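Local structure of molybdopterin molybdotransferase (Pyrococcus horikoshii, 1UZ5) at residues A[74-79]-A[124-129]; A[58-63]-A[99-104]. The protein probably catalyses the insertion of molybdate into adenylyl-molybdopterin, giving Mo-molybdopterin with release of AMP, a late step of molybdenum cofactor biosynthesis. All coordinates share one frame; numbering follows the deposited sequence.

Interactions 1 and 2 lie in the same six-stranded mixed sheet of the MoeA N-terminal region, at one far end of an elongated chain, with centres about 13 Å apart. Along the chain their segments alternate: 58-63, 74-79, 99-104, 124-129. Within the sheet, strand 58-61 pairs with 97-101 (interaction 2), 97-101 with 75-83, and 75-83 with 126-129 (interaction 1). The sheet curls enough for the two contacts to touch directly: I127 CD1 lies 3.7 Å from Y59 CG, and L77 packs on V61 while V79 reaches Y59 and Y100. Two strand pairings remote in sequence therefore share one apolar interior, far from the centre of the chain.

Interaction 1: residues A[74-79]-A[124-129]; sequences PVRLKV and NGEILI
R76 holds CG anti to its backbone N (chi1 -167°) and E126 holds CG anti to its carbonyl carbon (chi1 -59°); from the same face of the sheet the two chains meet diagonally across the strands. OE1 of E126 abuts CD of R76 where the two side chains cross obliquely, and OE2 of E126 takes a weak hydrogen bond from R76 NH1 at 3.4 Å within a salt bridge. Guanidinium and carboxylate planes stand 77° apart, so this is no flat two-pronged pairing. L128 CD2 packs against CB and CG of R76 from the side opposite E126, 3.8 Å from the arginine CG. L77, I127, I129 and V75 fill the opposite face. CD1 of L77 abuts CD1 of I129 in a very tight contact, and CG2 of V79 meets CG2 of I127 at 3.6 Å, these two side chains crossing at about a right angle. V61 and Y59 of strand 58-61 pack on this apolar face.

The backbones are joined by two reciprocal pairs of hydrogen bonds, V75 with I129 and L77 with I127; L77 N to I127 O, for instance, is 2.9 Å. The pairing ends more slackly, with V79 N to G125 O at 3.2 Å. There a water gives G125 O a short bond of 2.7 Å and a weak one to V79 O. On its far side the strand 126-129 bonds through L128 to E121, and N124 and G125, both with positive phi, make the tight turn between. The arrangement is an antiparallel strand pairing in which one arm of a two-residue beta hairpin is added to strand 75-83, with one largely charged face (R76, K78, E126, with L128 against the arginine) and one apolar face, in the sheet of the MoeA N-terminal region.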
loop_
_atom_site.group_PDB
_atom_site.type_symbol
_atom_site.label_atom_id
_atom_site.label_comp_id
_atom_site.label_asym_id
_atom_site.label_seq_id
_atom_site.Cartn_x
_atom_site.Cartn_y
_atom_site.Cartn_z
ATOM N N PRO A 74 21.331 -34.942 -43.178
ATOM C CA PRO A 74 20.224 -34.432 -42.368
ATOM C C PRO A 74 19.277 -35.541 -41.939
ATOM O O PRO A 74 19.160 -36.560 -42.615
ATOM C CB PRO A 74 19.545 -33.444 -43.303
ATOM C CG PRO A 74 19.741 -34.087 -44.645
ATOM C CD PRO A 74 21.192 -34.519 -44.583
ATOM N N VAL A 75 18.610 -35.340 -40.807
ATOM C CA VAL A 75 17.648 -36.316 -40.310
ATOM C C VAL A 75 16.295 -35.974 -40.914
ATOM O O VAL A 75 15.938 -34.802 -41.039
ATOM C CB VAL A 75 17.525 -36.266 -38.767
ATOM C CG1 VAL A 75 16.336 -37.109 -38.311
ATOM C CG2 VAL A 75 18.801 -36.774 -38.129
ATOM N N ARG A 76 15.538 -36.998 -41.283
ATOM C CA ARG A 76 14.231 -36.781 -41.871
ATOM C C ARG A 76 13.153 -37.214 -40.880
ATOM O O ARG A 76 13.152 -38.353 -40.414
ATOM C CB ARG A 76 14.091 -37.584 -43.165
ATOM C CG ARG A 76 12.902 -37.180 -44.010
ATOM C CD ARG A 76 12.270 -38.372 -44.704
ATOM N NE ARG A 76 13.163 -39.026 -45.653
ATOM C CZ ARG A 76 12.851 -40.134 -46.318
ATOM N NH1 ARG A 76 11.669 -40.707 -46.131
ATOM N NH2 ARG A 76 13.715 -40.669 -47.169
ATOM N N LEU A 77 12.243 -36.299 -40.558
ATOM C CA LEU A 77 11.152 -36.599 -39.637
ATOM C C LEU A 77 9.814 -36.420 -40.347
ATOM O O LEU A 77 9.660 -35.533 -41.181
ATOM C CB LEU A 77 11.217 -35.679 -38.413
ATOM C CG LEU A 77 12.502 -35.685 -37.577
ATOM C CD1 LEU A 77 12.341 -34.738 -36.402
ATOM C CD2 LEU A 77 12.806 -37.093 -37.082
ATOM N N LYS A 78 8.850 -37.269 -40.013
ATOM C CA LYS A 78 7.528 -37.195 -40.614
ATOM C C LYS A 78 6.618 -36.305 -39.759
ATOM O O LYS A 78 6.512 -36.506 -38.548
ATOM C CB LYS A 78 6.937 -38.604 -40.719
ATOM C CG LYS A 78 5.651 -38.694 -41.525
ATOM C CD LYS A 78 5.166 -40.134 -41.599
ATOM C CE LYS A 78 3.858 -40.245 -42.370
ATOM N NZ LYS A 78 3.338 -41.644 -42.403
ATOM N N VAL A 79 5.981 -35.318 -40.386
ATOM C CA VAL A 79 5.076 -34.405 -39.677
ATOM C C VAL A 79 3.719 -35.082 -39.586
ATOM O O VAL A 79 3.013 -35.212 -40.581
ATOM C CB VAL A 79 4.953 -33.068 -40.424
ATOM C CG1 VAL A 79 4.038 -32.102 -39.657
ATOM C CG2 VAL A 79 6.331 -32.462 -40.584
ATOM N N ASN A 124 7.548 -33.311 -48.968
ATOM C CA ASN A 124 6.519 -34.354 -48.939
ATOM C C ASN A 124 5.947 -34.681 -47.555
ATOM O O ASN A 124 5.963 -35.840 -47.130
ATOM C CB ASN A 124 7.067 -35.646 -49.561
ATOM C CG ASN A 124 7.463 -35.478 -51.016
ATOM O OD1 ASN A 124 8.416 -34.766 -51.336
ATOM N ND2 ASN A 124 6.729 -36.134 -51.907
ATOM N N GLY A 125 5.431 -33.672 -46.859
ATOM C CA GLY A 125 4.866 -33.909 -45.539
ATOM C C GLY A 125 5.894 -34.394 -44.531
ATOM O O GLY A 125 5.570 -35.107 -43.578
ATOM N N GLU A 126 7.145 -34.006 -44.752
ATOM C CA GLU A 126 8.243 -34.382 -43.872
ATOM C C GLU A 126 9.182 -33.203 -43.768
ATOM O O GLU A 126 9.057 -32.242 -44.519
ATOM C CB GLU A 126 9.000 -35.587 -44.436
ATOM C CG GLU A 126 8.135 -36.811 -44.625
ATOM C CD GLU A 126 8.942 -38.085 -44.634
ATOM O OE1 GLU A 126 9.583 -38.379 -43.604
ATOM O OE2 GLU A 126 8.938 -38.790 -45.665
ATOM N N ILE A 127 10.117 -33.261 -42.829
ATOM C CA ILE A 127 11.058 -32.168 -42.682
ATOM C C ILE A 127 12.484 -32.692 -42.541
ATOM O O ILE A 127 12.702 -33.797 -42.040
ATOM C CB ILE A 127 10.715 -31.281 -41.456
ATOM C CG1 ILE A 127 10.760 -32.109 -40.172
ATOM C CG2 ILE A 127 9.331 -30.667 -41.629
ATOM C CD1 ILE A 127 10.564 -31.274 -38.898
ATOM N N LEU A 128 13.445 -31.894 -42.996
ATOM C CA LEU A 128 14.851 -32.265 -42.910
ATOM C C LEU A 128 15.537 -31.384 -41.875
ATOM O O LEU A 128 15.406 -30.160 -41.902
ATOM C CB LEU A 128 15.538 -32.097 -44.270
ATOM C CG LEU A 128 15.078 -33.014 -45.407
ATOM C CD1 LEU A 128 15.817 -32.640 -46.683
ATOM C CD2 LEU A 128 15.342 -34.467 -45.044
ATOM N N ILE A 129 16.263 -32.025 -40.969
ATOM C CA ILE A 129 16.974 -31.340 -39.899
ATOM C C ILE A 129 18.472 -31.547 -40.108
ATOM O O ILE A 129 18.935 -32.680 -40.244
ATOM C CB ILE A 129 16.536 -31.901 -38.531
ATOM C CG1 ILE A 129 15.016 -31.740 -38.390
ATOM C CG2 ILE A 129 17.266 -31.184 -37.404
ATOM C CD1 ILE A 129 14.438 -32.345 -37.136
HETATM O O HOH W 1 3.588 -36.862 -43.442
#

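Interaction 2: residues A[58-63]-A[99-104]; sequences GYAVRA and AYISTG. With SO4 (sulfate ion), chain B.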
loop_
_atom_site.group_PDB
_atom_site.type_symbol
_atom_site.label_atom_id
_atom_site.label_comp_id
_atom_site.label_asym_id
_atom_site.label_seq_id
_atom_site.Cartn_x
_atom_site.Cartn_y
_atom_site.Cartn_z
ATOM N N GLY A 58 7.321 -23.468 -35.393
ATOM C CA GLY A 58 8.233 -24.445 -35.949
ATOM C C GLY A 58 7.759 -25.866 -35.773
ATOM O O GLY A 58 6.565 -26.150 -35.866
ATOM N N TYR A 59 8.694 -26.766 -35.502
ATOM C CA TYR A 59 8.336 -28.160 -35.342
ATOM C C TYR A 59 8.767 -28.766 -34.027
ATOM O O TYR A 59 9.947 -28.725 -33.663
ATOM C CB TYR A 59 8.903 -28.974 -36.506
ATOM C CG TYR A 59 8.337 -28.545 -37.833
ATOM C CD1 TYR A 59 8.858 -27.447 -38.522
ATOM C CD2 TYR A 59 7.229 -29.194 -38.368
ATOM C CE1 TYR A 59 8.280 -27.007 -39.714
ATOM C CE2 TYR A 59 6.647 -28.764 -39.546
ATOM C CZ TYR A 59 7.171 -27.674 -40.215
ATOM O OH TYR A 59 6.567 -27.265 -41.383
ATOM N N ALA A 60 7.791 -29.325 -33.319
ATOM C CA ALA A 60 8.022 -29.978 -32.044
ATOM C C ALA A 60 8.619 -31.330 -32.384
ATOM O O ALA A 60 8.096 -32.042 -33.242
ATOM C CB ALA A 60 6.704 -30.167 -31.296
ATOM N N VAL A 61 9.700 -31.684 -31.704
ATOM C CA VAL A 61 10.369 -32.955 -31.954
ATOM C C VAL A 61 10.876 -33.573 -30.665
ATOM O O VAL A 61 10.862 -32.943 -29.612
ATOM C CB VAL A 61 11.617 -32.773 -32.858
ATOM C CG1 VAL A 61 11.247 -32.050 -34.140
ATOM C CG2 VAL A 61 12.701 -31.995 -32.093
ATOM N N ARG A 62 11.302 -34.824 -30.762
ATOM C CA ARG A 62 11.915 -35.515 -29.637
ATOM C C ARG A 62 13.380 -35.211 -29.968
ATOM O O ARG A 62 13.896 -35.687 -30.975
ATOM C CB ARG A 62 11.631 -37.013 -29.724
ATOM C CG ARG A 62 10.161 -37.341 -29.600
ATOM C CD ARG A 62 9.826 -38.748 -30.067
ATOM N NE ARG A 62 10.707 -39.756 -29.494
ATOM C CZ ARG A 62 10.298 -40.945 -29.062
ATOM N NH1 ARG A 62 9.013 -41.278 -29.133
ATOM N NH2 ARG A 62 11.173 -41.803 -28.559
ATOM N N ALA A 63 14.033 -34.390 -29.154
ATOM C CA ALA A 63 15.421 -33.995 -29.420
ATOM C C ALA A 63 16.357 -35.147 -29.810
ATOM O O ALA A 63 17.167 -35.015 -30.729
ATOM C CB ALA A 63 15.983 -33.247 -28.222
ATOM N N ALA A 99 5.700 -32.492 -35.211
ATOM C CA ALA A 99 4.424 -31.803 -35.335
ATOM C C ALA A 99 4.652 -30.321 -35.527
ATOM O O ALA A 99 5.537 -29.731 -34.897
ATOM C CB ALA A 99 3.582 -32.026 -34.088
ATOM N N TYR A 100 3.884 -29.715 -36.422
ATOM C CA TYR A 100 4.009 -28.283 -36.592
ATOM C C TYR A 100 3.421 -27.693 -35.308
ATOM O O TYR A 100 2.462 -28.231 -34.751
ATOM C CB TYR A 100 3.191 -27.772 -37.777
ATOM C CG TYR A 100 3.234 -26.266 -37.842
ATOM C CD1 TYR A 100 4.395 -25.607 -38.233
ATOM C CD2 TYR A 100 2.157 -25.499 -37.398
ATOM C CE1 TYR A 100 4.494 -24.223 -38.172
ATOM C CE2 TYR A 100 2.245 -24.107 -37.333
ATOM C CZ TYR A 100 3.416 -23.479 -37.718
ATOM O OH TYR A 100 3.526 -22.111 -37.629
ATOM N N ILE A 101 3.994 -26.599 -34.831
ATOM C CA ILE A 101 3.484 -25.978 -33.618
ATOM C C ILE A 101 3.711 -24.477 -33.705
ATOM O O ILE A 101 4.736 -24.034 -34.213
ATOM C CB ILE A 101 4.189 -26.549 -32.360
ATOM C CG1 ILE A 101 3.534 -26.001 -31.092
ATOM C CG2 ILE A 101 5.679 -26.192 -32.376
ATOM C CD1 ILE A 101 3.942 -26.749 -29.836
ATOM N N SER A 102 2.746 -23.693 -33.235
ATOM C CA SER A 102 2.896 -22.245 -33.276
ATOM C C SER A 102 3.335 -21.720 -31.916
ATOM O O SER A 102 3.163 -22.382 -30.888
ATOM C CB SER A 102 1.587 -21.576 -33.715
ATOM O OG SER A 102 0.521 -21.933 -32.868
ATOM N N THR A 103 3.922 -20.529 -31.917
ATOM C CA THR A 103 4.396 -19.919 -30.687
ATOM C C THR A 103 3.303 -19.914 -29.627
ATOM O O THR A 103 2.148 -19.620 -29.927
ATOM C CB THR A 103 4.851 -18.469 -30.933
ATOM O OG1 THR A 103 5.851 -18.454 -31.956
ATOM C CG2 THR A 103 5.430 -17.867 -29.663
ATOM N N GLY A 104 3.676 -20.254 -28.395
ATOM C CA GLY A 104 2.729 -20.259 -27.291
ATOM C C GLY A 104 1.928 -21.534 -27.109
ATOM O O GLY A 104 1.363 -21.771 -26.039
HETATM S S SO4 B . -2.337 -19.777 -33.785
HETATM O O1 SO4 B . -1.178 -19.765 -34.925
HETATM O O2 SO4 B . -2.221 -18.491 -33.123
HETATM O O3 SO4 B . -3.505 -19.965 -34.335
HETATM O O4 SO4 B . -1.902 -20.808 -32.883
#
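Y59 and Y100 form an edge-to-face pair: CD1 of Y100 stands over one face of the Y59 ring, offset toward its rim and 4.0 Å from CZ of Y59. The ring planes are 76° apart and the centroids 5.6 Å. The Y59 ring also lies over the Y100 backbone, its CD2 being 3.8 Å from Y100 CA. CG anti to the backbone N (chi1 174°) sets the base of the Y100 ring beside G58 O, CG being 3.9 Å from it.

On the other face A60 and I101 meet through CB and CG2. Beneath these side chains G58 and I101 exchange two backbone hydrogen bonds, G58 N to I101 O at 2.9 Å being nearly straight, and A60 and A99 exchange two more. Further out, Y59 is backed by V79 and I127 and by V120 and R122 of strand 120-123, while Y100 leans on S82 and D57. An alanine at Y59 would probably open a gap against V79 and I127 and leave the Y100 edge without the aromatic face it meets.

Just past the pairing, D57 OD1 takes the N-H of T103, tying segment 99-104 to the residue before G58. S102 OG gives a 2.7 Å hydrogen bond to O4 of a sulfate, probably from the crystallisation liquor, which A85 N also binds. The chemistry is thus divided: backbone groups of G58, A60, A99 and I101 satisfy one another, those of Y59 and Y100 turn to neighbouring strands (I115; G81 and V83), aromatic and aliphatic contacts hold the faces, and the hydroxyl that bonds the sulfate lies just past the strand end.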